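Local structure of L-glyceraldehyde 3-phosphate reductase (Clostridium beijerinckii, 6HG6) at residues N11-Y15 with V309-H313; I94-Y100 with D133-R139; Y164-Y170 with P188-N194. The protein binds NADPH and, as an aldo-keto reductase, probably reduces aldehydes such as furfural. One frame throughout, in Å; residues are numbered along the deposited sequence.

Contact 1: residues N11-Y15 with V309-H313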
loop_
_atom_site.group_PDB
_atom_site.type_symbol
_atom_site.label_atom_id
_atom_site.label_comp_id
_atom_site.label_asym_id
_atom_site.label_seq_id
_atom_site.Cartn_x
_atom_site.Cartn_y
_atom_site.Cartn_z
ATOM N N ASN A 11 -1.224 8.948 19.441
ATOM C CA ASN A 11 -2.310 9.822 19.953
ATOM C C ASN A 11 -3.366 10.175 18.904
ATOM O O ASN A 11 -4.512 10.424 19.328
ATOM C CB ASN A 11 -1.713 11.074 20.571
ATOM C CG ASN A 11 -1.033 10.710 21.872
ATOM O OD1 ASN A 11 -0.433 11.553 22.538
ATOM N ND2 ASN A 11 -1.195 9.467 22.265
ATOM N N GLU A 12 -3.048 10.185 17.612
ATOM C CA GLU A 12 -3.991 10.726 16.594
ATOM C C GLU A 12 -4.338 9.711 15.521
ATOM O O GLU A 12 -5.491 9.677 15.089
ATOM C CB GLU A 12 -3.363 11.930 15.891
ATOM C CG GLU A 12 -3.164 13.124 16.808
ATOM C CD GLU A 12 -4.454 13.833 17.164
ATOM O OE1 GLU A 12 -4.506 14.390 18.270
ATOM O OE2 GLU A 12 -5.394 13.871 16.308
ATOM N N MET A 13 -3.358 8.947 15.056
ATOM C CA MET A 13 -3.599 8.025 13.932
ATOM C C MET A 13 -4.717 7.055 14.330
ATOM O O MET A 13 -4.806 6.693 15.498
ATOM C CB MET A 13 -2.302 7.268 13.603
ATOM C CG MET A 13 -2.449 6.297 12.504
ATOM S SD MET A 13 -3.159 6.890 10.951
ATOM C CE MET A 13 -2.064 8.227 10.480
ATOM N N LYS A 14 -5.561 6.652 13.398
ATOM C CA LYS A 14 -6.551 5.567 13.622
ATOM C C LYS A 14 -6.029 4.278 12.983
ATOM O O LYS A 14 -5.301 4.352 11.984
ATOM C CB LYS A 14 -7.908 5.977 13.073
ATOM C CG LYS A 14 -8.503 7.176 13.805
ATOM C CD LYS A 14 -9.952 7.438 13.439
ATOM C CE LYS A 14 -10.575 8.513 14.292
ATOM N NZ LYS A 14 -11.906 8.886 13.762
ATOM N N TYR A 15 -6.376 3.136 13.569
ATOM C CA TYR A 15 -5.927 1.782 13.166
ATOM C C TYR A 15 -7.159 0.947 12.860
ATOM O O TYR A 15 -8.163 1.060 13.607
ATOM C CB TYR A 15 -5.034 1.152 14.249
ATOM C CG TYR A 15 -3.809 1.990 14.501
ATOM C CD1 TYR A 15 -2.658 1.842 13.742
ATOM C CD2 TYR A 15 -3.825 2.980 15.470
ATOM C CE1 TYR A 15 -1.579 2.688 13.925
ATOM C CE2 TYR A 15 -2.760 3.843 15.657
ATOM C CZ TYR A 15 -1.616 3.674 14.888
ATOM O OH TYR A 15 -0.601 4.567 15.103
ATOM N N VAL A 309 -1.656 13.068 7.039
ATOM C CA VAL A 309 -2.162 12.231 8.171
ATOM C C VAL A 309 -3.424 12.862 8.777
ATOM O O VAL A 309 -4.129 12.128 9.458
ATOM C CB VAL A 309 -1.106 11.879 9.233
ATOM C CG1 VAL A 309 -0.103 10.873 8.665
ATOM C CG2 VAL A 309 -0.429 13.081 9.862
ATOM N N GLY A 310 -3.734 14.134 8.520
ATOM C CA GLY A 310 -4.999 14.731 9.004
ATOM C C GLY A 310 -6.221 14.094 8.335
ATOM O O GLY A 310 -7.289 14.117 8.904
ATOM N N ILE A 311 -6.071 13.526 7.152
ATOM C CA ILE A 311 -7.197 13.078 6.276
ATOM C C ILE A 311 -7.991 11.959 6.940
ATOM O O ILE A 311 -9.224 11.914 6.711
ATOM C CB ILE A 311 -6.676 12.665 4.897
ATOM C CG1 ILE A 311 -5.889 11.350 4.953
ATOM C CG2 ILE A 311 -5.850 13.780 4.288
ATOM C CD1 ILE A 311 -6.760 10.112 4.854
ATOM N N VAL A 312 -7.324 11.107 7.736
ATOM C CA VAL A 312 -7.969 9.972 8.476
ATOM C C VAL A 312 -9.095 10.517 9.373
ATOM O O VAL A 312 -9.892 9.687 9.851
ATOM C CB VAL A 312 -6.973 9.118 9.306
ATOM C CG1 VAL A 312 -5.768 8.727 8.477
ATOM C CG2 VAL A 312 -6.515 9.799 10.592
ATOM N N HIS A 313 -9.167 11.834 9.597
ATOM C CA HIS A 313 -10.209 12.455 10.473
ATOM C C HIS A 313 -11.339 13.121 9.671
ATOM O O HIS A 313 -12.196 13.726 10.303
ATOM C CB HIS A 313 -9.552 13.427 11.454
ATOM C CG HIS A 313 -8.662 12.693 12.386
ATOM N ND1 HIS A 313 -7.297 12.625 12.197
ATOM C CD2 HIS A 313 -8.955 11.890 13.432
ATOM C CE1 HIS A 313 -6.774 11.851 13.133
ATOM N NE2 HIS A 313 -7.775 11.393 13.909
#

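Contact 2: residues I94-Y100 with D133-R139. With NDP (NADPH dihydro-nicotinamide-adenine-dinucleotide phosphate), chain B.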
loop_
_atom_site.group_PDB
_atom_site.type_symbol
_atom_site.label_atom_id
_atom_site.label_comp_id
_atom_site.label_asym_id
_atom_site.label_seq_id
_atom_site.Cartn_x
_atom_site.Cartn_y
_atom_site.Cartn_z
ATOM N N ILE A 94 6.013 -4.649 8.246
ATOM C CA ILE A 94 6.846 -4.534 7.048
ATOM C C ILE A 94 6.365 -5.563 6.045
ATOM O O ILE A 94 6.210 -6.746 6.389
ATOM C CB ILE A 94 8.316 -4.728 7.419
ATOM C CG1 ILE A 94 8.747 -3.732 8.499
ATOM C CG2 ILE A 94 9.144 -4.643 6.148
ATOM C CD1 ILE A 94 10.055 -4.087 9.168
ATOM N N SER A 95 6.111 -5.129 4.834
ATOM C CA SER A 95 5.707 -6.063 3.771
ATOM C C SER A 95 6.806 -6.151 2.708
ATOM O O SER A 95 7.604 -5.206 2.526
ATOM C CB SER A 95 4.436 -5.636 3.121
ATOM O OG SER A 95 4.641 -4.355 2.507
ATOM N N THR A 96 6.773 -7.233 1.956
ATOM C CA THR A 96 7.447 -7.243 0.643
ATOM C C THR A 96 6.610 -8.136 -0.282
ATOM O O THR A 96 5.555 -8.665 0.149
ATOM C CB THR A 96 8.928 -7.619 0.715
ATOM O OG1 THR A 96 9.445 -7.215 -0.563
ATOM C CG2 THR A 96 9.138 -9.090 0.992
ATOM N N LYS A 97 7.031 -8.242 -1.523
ATOM C CA LYS A 97 6.255 -8.885 -2.584
ATOM C C LYS A 97 7.215 -9.474 -3.609
ATOM O O LYS A 97 8.354 -9.024 -3.714
ATOM C CB LYS A 97 5.349 -7.863 -3.299
ATOM C CG LYS A 97 4.750 -6.786 -2.409
ATOM C CD LYS A 97 3.692 -5.958 -3.151
ATOM C CE LYS A 97 3.094 -4.845 -2.329
ATOM N NZ LYS A 97 4.068 -3.736 -2.205
ATOM N N ALA A 98 6.687 -10.435 -4.344
ATOM C CA ALA A 98 7.322 -11.029 -5.528
ATOM C C ALA A 98 6.209 -11.304 -6.537
ATOM O O ALA A 98 5.088 -11.758 -6.132
ATOM C CB ALA A 98 8.039 -12.293 -5.132
ATOM N N GLY A 99 6.464 -11.018 -7.801
ATOM C CA GLY A 99 5.488 -11.318 -8.866
ATOM C C GLY A 99 5.656 -10.483 -10.114
ATOM O O GLY A 99 5.170 -10.912 -11.190
ATOM N N TYR A 100 6.329 -9.336 -10.004
ATOM C CA TYR A 100 6.764 -8.509 -11.142
ATOM C C TYR A 100 8.233 -8.822 -11.421
ATOM O O TYR A 100 8.834 -9.673 -10.739
ATOM C CB TYR A 100 6.522 -7.003 -10.918
ATOM C CG TYR A 100 5.099 -6.560 -11.196
ATOM C CD1 TYR A 100 4.629 -6.437 -12.489
ATOM C CD2 TYR A 100 4.217 -6.281 -10.164
ATOM C CE1 TYR A 100 3.345 -5.976 -12.767
ATOM C CE2 TYR A 100 2.916 -5.853 -10.415
ATOM C CZ TYR A 100 2.477 -5.736 -11.716
ATOM O OH TYR A 100 1.203 -5.319 -11.966
ATOM N N ASP A 133 6.153 -9.050 7.899
ATOM C CA ASP A 133 4.805 -9.212 8.509
ATOM C C ASP A 133 3.843 -9.719 7.456
ATOM O O ASP A 133 3.003 -10.558 7.812
ATOM C CB ASP A 133 4.355 -7.902 9.142
ATOM C CG ASP A 133 5.336 -7.528 10.243
ATOM O OD1 ASP A 133 5.214 -8.065 11.354
ATOM O OD2 ASP A 133 6.267 -6.746 9.942
ATOM N N ILE A 134 3.932 -9.167 6.238
ATOM C CA ILE A 134 3.038 -9.527 5.120
ATOM C C ILE A 134 3.916 -9.838 3.936
ATOM O O ILE A 134 4.713 -8.981 3.519
ATOM C CB ILE A 134 1.992 -8.434 4.810
ATOM C CG1 ILE A 134 1.229 -8.003 6.067
ATOM C CG2 ILE A 134 1.079 -8.968 3.721
ATOM C CD1 ILE A 134 0.449 -6.696 5.875
ATOM N N PHE A 135 3.665 -10.971 3.328
ATOM C CA PHE A 135 4.345 -11.321 2.063
ATOM C C PHE A 135 3.284 -11.488 0.985
ATOM O O PHE A 135 2.388 -12.300 1.121
ATOM C CB PHE A 135 5.195 -12.569 2.242
ATOM C CG PHE A 135 5.940 -12.968 0.996
ATOM C CD1 PHE A 135 6.709 -12.063 0.309
ATOM C CD2 PHE A 135 5.917 -14.274 0.554
ATOM C CE1 PHE A 135 7.431 -12.444 -0.814
ATOM C CE2 PHE A 135 6.675 -14.669 -0.537
ATOM C CZ PHE A 135 7.408 -13.751 -1.236
ATOM N N TYR A 136 3.437 -10.739 -0.100
ATOM C CA TYR A 136 2.429 -10.702 -1.168
ATOM C C TYR A 136 2.875 -11.373 -2.456
ATOM O O TYR A 136 4.039 -11.216 -2.836
ATOM C CB TYR A 136 2.221 -9.270 -1.627
ATOM C CG TYR A 136 1.471 -8.357 -0.698
ATOM C CD1 TYR A 136 2.135 -7.556 0.216
ATOM C CD2 TYR A 136 0.114 -8.191 -0.852
ATOM C CE1 TYR A 136 1.464 -6.615 0.972
ATOM C CE2 TYR A 136 -0.586 -7.287 -0.081
ATOM C CZ TYR A 136 0.096 -6.483 0.818
ATOM O OH TYR A 136 -0.594 -5.580 1.569
ATOM N N HIS A 137 1.934 -12.049 -3.102
ATOM C CA HIS A 137 2.027 -12.331 -4.545
ATOM C C HIS A 137 1.654 -10.983 -5.203
ATOM O O HIS A 137 0.572 -10.458 -4.960
ATOM C CB HIS A 137 1.183 -13.511 -4.984
ATOM C CG HIS A 137 1.457 -13.891 -6.407
ATOM N ND1 HIS A 137 0.499 -14.431 -7.238
ATOM C CD2 HIS A 137 2.594 -13.788 -7.138
ATOM C CE1 HIS A 137 1.009 -14.691 -8.423
ATOM N NE2 HIS A 137 2.318 -14.294 -8.406
ATOM N N HIS A 138 2.590 -10.403 -5.942
ATOM C CA HIS A 138 2.525 -8.998 -6.397
ATOM C C HIS A 138 1.484 -8.766 -7.501
ATOM O O HIS A 138 1.024 -7.634 -7.653
ATOM C CB HIS A 138 3.931 -8.568 -6.806
ATOM C CG HIS A 138 4.175 -7.099 -6.768
ATOM N ND1 HIS A 138 5.448 -6.592 -6.877
ATOM C CD2 HIS A 138 3.339 -6.041 -6.653
ATOM C CE1 HIS A 138 5.392 -5.281 -6.836
ATOM N NE2 HIS A 138 4.113 -4.914 -6.723
ATOM N N ARG A 139 1.179 -9.774 -8.310
ATOM C CA ARG A 139 0.170 -9.658 -9.379
ATOM C C ARG A 139 -0.271 -11.065 -9.776
ATOM O O ARG A 139 0.447 -12.050 -9.483
ATOM C CB ARG A 139 0.722 -8.937 -10.611
ATOM C CG ARG A 139 2.003 -9.564 -11.173
ATOM C CD ARG A 139 2.139 -9.436 -12.660
ATOM N NE ARG A 139 3.496 -9.695 -13.162
ATOM C CZ ARG A 139 3.919 -9.345 -14.357
ATOM N NH1 ARG A 139 3.104 -8.765 -15.224
ATOM N NH2 ARG A 139 5.163 -9.592 -14.727
HETATM P PA NDP B . 0.348 8.414 -4.072
HETATM O O1A NDP B . -0.730 8.260 -5.092
HETATM O O2A NDP B . 0.107 8.720 -2.629
HETATM O O5B NDP B . 1.485 9.404 -4.635
HETATM C C5B NDP B . 2.631 9.719 -3.799
HETATM C C4B NDP B . 3.328 10.937 -4.346
HETATM O O4B NDP B . 2.357 12.014 -4.426
HETATM C C3B NDP B . 4.488 11.504 -3.515
HETATM O O3B NDP B . 5.749 10.918 -3.825
HETATM C C2B NDP B . 4.442 12.974 -3.912
HETATM O O2B NDP B . 5.063 13.083 -5.189
HETATM C C1B NDP B . 2.945 13.230 -4.033
HETATM N N9A NDP B . 2.273 13.651 -2.810
HETATM C C8A NDP B . 2.082 12.918 -1.665
HETATM N N7A NDP B . 1.388 13.548 -0.750
HETATM C C5A NDP B . 1.099 14.777 -1.327
HETATM C C6A NDP B . 0.385 15.899 -0.861
HETATM N N6A NDP B . -0.188 15.961 0.339
HETATM N N1A NDP B . 0.273 16.964 -1.696
HETATM C C2A NDP B . 0.851 16.892 -2.903
HETATM N N3A NDP B . 1.538 15.890 -3.448
HETATM C C4A NDP B . 1.628 14.848 -2.602
HETATM O O3 NDP B . 1.144 7.008 -4.002
HETATM P PN NDP B . 2.159 6.223 -4.959
HETATM O O1N NDP B . 3.523 6.768 -4.695
HETATM O O2N NDP B . 1.644 6.148 -6.360
HETATM O O5D NDP B . 2.054 4.747 -4.317
HETATM C C5D NDP B . 2.114 4.635 -2.872
HETATM C C4D NDP B . 2.617 3.260 -2.502
HETATM O O4D NDP B . 1.705 2.269 -3.011
HETATM C C3D NDP B . 3.955 2.836 -3.103
HETATM O O3D NDP B . 5.032 3.437 -2.399
HETATM C C2D NDP B . 3.856 1.316 -2.927
HETATM O O2D NDP B . 4.158 0.960 -1.604
HETATM C C1D NDP B . 2.387 1.046 -3.240
HETATM N N1N NDP B . 2.177 0.628 -4.649
HETATM C C2N NDP B . 1.804 -0.665 -4.927
HETATM C C3N NDP B . 1.858 -1.191 -6.189
HETATM C C7N NDP B . 1.438 -2.621 -6.405
HETATM O O7N NDP B . 1.156 -3.356 -5.439
HETATM N N7N NDP B . 1.415 -3.057 -7.664
HETATM C C4N NDP B . 2.337 -0.289 -7.294
HETATM C C5N NDP B . 2.513 1.130 -6.918
HETATM C C6N NDP B . 2.356 1.535 -5.677
HETATM P P2B NDP B . 5.838 14.462 -5.520
HETATM O O1X NDP B . 6.372 15.157 -4.283
HETATM O O2X NDP B . 6.958 14.039 -6.457
HETATM O O3X NDP B . 4.758 15.272 -6.222
HETATM O O HOH W 1 3.062 -12.980 -10.793
HETATM O O HOH W 2 7.603 -8.149 -7.692
#

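Contact 3: residues Y164-Y170 with P188-N194. With NDP (NADPH dihydro-nicotinamide-adenine-dinucleotide phosphate), chain B.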
loop_
_atom_site.group_PDB
_atom_site.type_symbol
_atom_site.label_atom_id
_atom_site.label_comp_id
_atom_site.label_asym_id
_atom_site.label_seq_id
_atom_site.Cartn_x
_atom_site.Cartn_y
_atom_site.Cartn_z
ATOM N N TYR A 164 1.939 -13.242 7.741
ATOM C CA TYR A 164 0.677 -13.288 6.990
ATOM C C TYR A 164 0.937 -13.239 5.499
ATOM O O TYR A 164 1.942 -12.640 5.081
ATOM C CB TYR A 164 -0.165 -12.070 7.331
ATOM C CG TYR A 164 -0.611 -11.927 8.772
ATOM C CD1 TYR A 164 0.147 -11.176 9.642
ATOM C CD2 TYR A 164 -1.853 -12.349 9.225
ATOM C CE1 TYR A 164 -0.252 -10.934 10.946
ATOM C CE2 TYR A 164 -2.287 -12.102 10.533
ATOM C CZ TYR A 164 -1.492 -11.340 11.381
ATOM O OH TYR A 164 -1.889 -11.046 12.648
ATOM N N ALA A 165 0.051 -13.869 4.725
ATOM C CA ALA A 165 0.050 -13.753 3.250
ATOM C C ALA A 165 -0.882 -12.615 2.823
ATOM O O ALA A 165 -1.901 -12.312 3.478
ATOM C CB ALA A 165 -0.394 -15.053 2.614
ATOM N N GLY A 166 -0.521 -11.994 1.723
ATOM C CA GLY A 166 -1.364 -11.023 1.024
ATOM C C GLY A 166 -1.298 -11.294 -0.464
ATOM O O GLY A 166 -0.353 -12.001 -0.920
ATOM N N ILE A 167 -2.214 -10.697 -1.229
ATOM C CA ILE A 167 -2.152 -10.736 -2.708
ATOM C C ILE A 167 -2.382 -9.317 -3.203
ATOM O O ILE A 167 -2.978 -8.493 -2.462
ATOM C CB ILE A 167 -3.098 -11.767 -3.341
ATOM C CG1 ILE A 167 -4.567 -11.410 -3.126
ATOM C CG2 ILE A 167 -2.744 -13.180 -2.858
ATOM C CD1 ILE A 167 -5.527 -12.427 -3.677
ATOM N N SER A 168 -1.851 -9.023 -4.381
ATOM C CA SER A 168 -1.918 -7.656 -4.935
ATOM C C SER A 168 -2.365 -7.698 -6.379
ATOM O O SER A 168 -1.964 -8.592 -7.121
ATOM C CB SER A 168 -0.586 -6.942 -4.747
ATOM O OG SER A 168 -0.659 -5.608 -5.182
ATOM N N ASN A 169 -3.188 -6.719 -6.771
ATOM C CA ASN A 169 -3.623 -6.579 -8.165
ATOM C C ASN A 169 -4.535 -7.741 -8.586
ATOM O O ASN A 169 -4.724 -7.928 -9.825
ATOM C CB ASN A 169 -2.413 -6.412 -9.084
ATOM C CG ASN A 169 -1.635 -5.157 -8.746
ATOM O OD1 ASN A 169 -2.196 -4.055 -8.799
ATOM N ND2 ASN A 169 -0.354 -5.299 -8.444
ATOM N N TYR A 170 -5.131 -8.480 -7.648
ATOM C CA TYR A 170 -6.076 -9.554 -8.015
ATOM C C TYR A 170 -7.449 -8.956 -8.304
ATOM O O TYR A 170 -7.788 -7.895 -7.755
ATOM C CB TYR A 170 -6.150 -10.614 -6.919
ATOM C CG TYR A 170 -5.083 -11.663 -7.049
ATOM C CD1 TYR A 170 -3.749 -11.333 -7.083
ATOM C CD2 TYR A 170 -5.428 -12.996 -7.135
ATOM C CE1 TYR A 170 -2.768 -12.317 -7.098
ATOM C CE2 TYR A 170 -4.471 -13.982 -7.266
ATOM C CZ TYR A 170 -3.130 -13.652 -7.250
ATOM O OH TYR A 170 -2.209 -14.677 -7.327
ATOM N N PRO A 188 -2.734 -17.981 7.064
ATOM C CA PRO A 188 -3.282 -16.641 7.291
ATOM C C PRO A 188 -3.170 -15.789 6.027
ATOM O O PRO A 188 -2.101 -15.604 5.508
ATOM C CB PRO A 188 -2.414 -16.050 8.407
ATOM C CG PRO A 188 -1.859 -17.288 9.140
ATOM C CD PRO A 188 -1.740 -18.365 8.081
ATOM N N PHE A 189 -4.290 -15.252 5.588
ATOM C CA PHE A 189 -4.397 -14.450 4.358
ATOM C C PHE A 189 -5.341 -13.308 4.733
ATOM O O PHE A 189 -6.497 -13.594 5.008
ATOM C CB PHE A 189 -4.917 -15.310 3.202
ATOM C CG PHE A 189 -5.369 -14.479 2.029
ATOM C CD1 PHE A 189 -4.662 -13.358 1.644
ATOM C CD2 PHE A 189 -6.508 -14.793 1.318
ATOM C CE1 PHE A 189 -5.122 -12.533 0.615
ATOM C CE2 PHE A 189 -6.944 -14.010 0.254
ATOM C CZ PHE A 189 -6.263 -12.866 -0.083
ATOM N N VAL A 190 -4.847 -12.093 4.807
ATOM C CA VAL A 190 -5.700 -11.050 5.418
ATOM C C VAL A 190 -5.809 -9.805 4.560
ATOM O O VAL A 190 -6.593 -8.901 4.986
ATOM C CB VAL A 190 -5.165 -10.691 6.823
ATOM C CG1 VAL A 190 -5.179 -11.894 7.763
ATOM C CG2 VAL A 190 -3.798 -10.045 6.721
ATOM N N ILE A 191 -5.069 -9.684 3.474
ATOM C CA ILE A 191 -4.963 -8.349 2.829
ATOM C C ILE A 191 -4.822 -8.446 1.313
ATOM O O ILE A 191 -4.023 -9.243 0.803
ATOM C CB ILE A 191 -3.811 -7.535 3.464
ATOM C CG1 ILE A 191 -3.818 -6.045 3.081
ATOM C CG2 ILE A 191 -2.465 -8.161 3.138
ATOM C CD1 ILE A 191 -5.017 -5.307 3.547
ATOM N N ASN A 192 -5.564 -7.582 0.630
ATOM C CA ASN A 192 -5.422 -7.317 -0.821
ATOM C C ASN A 192 -4.825 -5.920 -0.978
ATOM O O ASN A 192 -5.302 -4.995 -0.297
ATOM C CB ASN A 192 -6.770 -7.300 -1.502
ATOM C CG ASN A 192 -7.400 -8.655 -1.527
ATOM O OD1 ASN A 192 -7.099 -9.396 -2.447
ATOM N ND2 ASN A 192 -8.286 -8.929 -0.561
ATOM N N GLN A 193 -3.866 -5.756 -1.872
ATOM C CA GLN A 193 -3.294 -4.443 -2.212
ATOM C C GLN A 193 -3.655 -4.147 -3.660
ATOM O O GLN A 193 -3.234 -4.877 -4.550
ATOM C CB GLN A 193 -1.799 -4.362 -1.964
ATOM C CG GLN A 193 -1.231 -3.012 -2.334
ATOM C CD GLN A 193 0.178 -2.850 -1.829
ATOM O OE1 GLN A 193 0.515 -3.244 -0.704
ATOM N NE2 GLN A 193 0.991 -2.280 -2.678
ATOM N N ASN A 194 -4.420 -3.088 -3.880
ATOM C CA ASN A 194 -4.963 -2.748 -5.210
ATOM C C ASN A 194 -4.938 -1.238 -5.452
ATOM O O ASN A 194 -5.072 -0.452 -4.511
ATOM C CB ASN A 194 -6.369 -3.305 -5.429
ATOM C CG ASN A 194 -6.461 -4.812 -5.447
ATOM O OD1 ASN A 194 -6.323 -5.430 -4.396
ATOM N ND2 ASN A 194 -6.660 -5.397 -6.630
HETATM P PA NDP B . 0.348 8.414 -4.072
HETATM O O1A NDP B . -0.730 8.260 -5.092
HETATM O O2A NDP B . 0.107 8.720 -2.629
HETATM O O5B NDP B . 1.485 9.404 -4.635
HETATM C C5B NDP B . 2.631 9.719 -3.799
HETATM C C4B NDP B . 3.328 10.937 -4.346
HETATM O O4B NDP B . 2.357 12.014 -4.426
HETATM C C3B NDP B . 4.488 11.504 -3.515
HETATM O O3B NDP B . 5.749 10.918 -3.825
HETATM C C2B NDP B . 4.442 12.974 -3.912
HETATM O O2B NDP B . 5.063 13.083 -5.189
HETATM C C1B NDP B . 2.945 13.230 -4.033
HETATM N N9A NDP B . 2.273 13.651 -2.810
HETATM C C8A NDP B . 2.082 12.918 -1.665
HETATM N N7A NDP B . 1.388 13.548 -0.750
HETATM C C5A NDP B . 1.099 14.777 -1.327
HETATM C C6A NDP B . 0.385 15.899 -0.861
HETATM N N6A NDP B . -0.188 15.961 0.339
HETATM N N1A NDP B . 0.273 16.964 -1.696
HETATM C C2A NDP B . 0.851 16.892 -2.903
HETATM N N3A NDP B . 1.538 15.890 -3.448
HETATM C C4A NDP B . 1.628 14.848 -2.602
HETATM O O3 NDP B . 1.144 7.008 -4.002
HETATM P PN NDP B . 2.159 6.223 -4.959
HETATM O O1N NDP B . 3.523 6.768 -4.695
HETATM O O2N NDP B . 1.644 6.148 -6.360
HETATM O O5D NDP B . 2.054 4.747 -4.317
HETATM C C5D NDP B . 2.114 4.635 -2.872
HETATM C C4D NDP B . 2.617 3.260 -2.502
HETATM O O4D NDP B . 1.705 2.269 -3.011
HETATM C C3D NDP B . 3.955 2.836 -3.103
HETATM O O3D NDP B . 5.032 3.437 -2.399
HETATM C C2D NDP B . 3.856 1.316 -2.927
HETATM O O2D NDP B . 4.158 0.960 -1.604
HETATM C C1D NDP B . 2.387 1.046 -3.240
HETATM N N1N NDP B . 2.177 0.628 -4.649
HETATM C C2N NDP B . 1.804 -0.665 -4.927
HETATM C C3N NDP B . 1.858 -1.191 -6.189
HETATM C C7N NDP B . 1.438 -2.621 -6.405
HETATM O O7N NDP B . 1.156 -3.356 -5.439
HETATM N N7N NDP B . 1.415 -3.057 -7.664
HETATM C C4N NDP B . 2.337 -0.289 -7.294
HETATM C C5N NDP B . 2.513 1.130 -6.918
HETATM C C6N NDP B . 2.356 1.535 -5.677
HETATM P P2B NDP B . 5.838 14.462 -5.520
HETATM O O1X NDP B . 6.372 15.157 -4.283
HETATM O O2X NDP B . 6.958 14.039 -6.457
HETATM O O3X NDP B . 4.758 15.272 -6.222
HETATM O O HOH W 3 -5.448 -8.035 -4.789
#

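Contact 1: residues N11-Y15 with V309-H313
His-313 sets its imidazole against the carbonyl of Glu-12 and the aliphatic end of Lys-14, and with 67 Å² covered it has the largest share in this contact. Its NE2 lies 3.1 Å from the carbonyl O of Glu-12, which meets the ring at its edge, near the ring plane. The carboxylate of Glu-12 comes close as well, with OE2 4.0 Å from CE1 of His-313. Lys-14 adds aliphatic cover: its CE is 3.8 Å from CD2 of the same ring, and its CD is 4.2 Å from the carbonyl O of Val-312.

Beneath this exposed layer the contact is apolar. The CA-to-CB bond of Met-13 points away from 309-313, but the p rotamers at chi2 and chi3 fold the thioether back. Met-13 SD thereby rests 4.0 Å from CG1 of Val-312, and Met-13 CE 3.8 Å from CG1 of Val-309. Both valines point their CA-to-CB bonds toward 11-15; a tight turn follows Val-309, with His-313 N bonded to Gly-310 O at 3.0 Å and 311-313 in 3-10 form. Only 284 Å² is buried in all, by side-chain packing without strand pairing.

The packing joins the N-terminal lead into strand 15-17 to the loop that follows helix 302-308, whose NADPH-binding Glu-307 and Asn-308 immediately precede Val-309; the side chain of Val-309 itself remains about 10 Å from the cofactor. Met-13 also touches Pro-26 of strand 24-26, both Met-13 and Val-312 lean on Ile-28 of barrel strand 28-31, and Ile-311 packs against helix 278-286.

Contact 2: residues I94-Y100 with D133-R139
Tyr-100, His-138 and Lys-97 bury the most surface here, and they pack in a row where two parallel strands end. The edge of the Tyr-100 ring meets a face of the His-138 imidazole in a T-shaped pair, with planes at 89° and centroids 4.7 Å apart. Lys-97 covers the opposite face, its CD 3.7 Å from the His-138 centroid, and its CE also makes a CH-pi contact with the ring of Tyr-136. Arg-139 CG in turn lies over a face of Tyr-100, while Arg-139 NE donates to Gly-99 O at 2.9 Å and its NH2 forms a salt bridge with Asp-109. The backbone angles of Gly-99 call for glycine. Water 2 links Tyr-100 N to His-138 ND1.

Behind this cluster the strands are in regular parallel register. Thr-96 N bonds to Ile-134 O (3.1 Å), Tyr-136 N to Thr-96 O (3.0 Å), Ala-98 N to Tyr-136 O (3.1 Å) and His-138 N to Ala-98 O (2.8 Å). At the start, Asp-133 OD2 accepts from Ile-94 N at 2.7 Å.

Lys-97 NZ forms a salt bridge with Asp-61 and a hydrogen bond with Tyr-66 OH, and His-138 NE2 lies 3.4 Å from the nicotinamide amide nitrogen N7N. This Asp-Tyr-Lys-His grouping is consistent with the catalytic tetrad of aldo-keto reductases; the TIM-barrel beta-alpha-beta unit joined here supplies Lys-97 and His-138.

Contact 3: residues Y164-Y170 with P188-N194
The nicotinamide pocket of the TIM barrel is lined here by the ends of two adjacent parallel strands. Ser-168 OG lies 2.9 Å from O7N of NADPH and 2.8 Å from Gln-193 O, Asn-169 ND2 is 3.0 Å from N7N, and Gln-193 NE2 is 2.9 Å from ring atom C2N. Asn-169 ND2 is also hydrogen-bonded to His-138 O.

The strands are paired through Ala-165 N to Pro-188 O (2.9 Å) and Val-190 N to Ala-165 O (3.2 Å). One residue later the register slips: Ile-167 N bonds to Ile-191 O (3.1 Å) and Gln-193 N to Ile-167 O (2.9 Å), so Val-190 forms a beta bulge. Asn-169 N reaches Gln-193 O at 2.9 Å, and Asn-194 ND2 holds Tyr-170 O at 3.0 Å.

Toward helix 172-184, Ile-167 CD1 packs 3.7 Å from CZ of Phe-189. The helix connects the strands in a beta-alpha-beta crossover, the repeating unit of the barrel, with the cofactor bound at the strands' C-terminal ends.

How the contacts relate
Contacts 2 and 3 are buried strand pairings in the same barrel sheet, centred 8 Å apart, whereas contact 1 is a partly buried meeting of loops, with its centre 26 Å from contact 2 and 23 Å from contact 3. The two strand pairs adjoin directly, because 132-137 and 162-168 are neighbours: His-137 ND1 lies 2.7 Å from Tyr-170 OH, and Lys-97 CE packs 3.3 Å from Gln-193 NE2. Both reach the nicotinamide end of NADPH. Backbone hydrogen bonds dominate there, with polar pocket residues at the strand ends; contact 1 instead relies on methionine-valine packing beneath exposed charged and polar side chains.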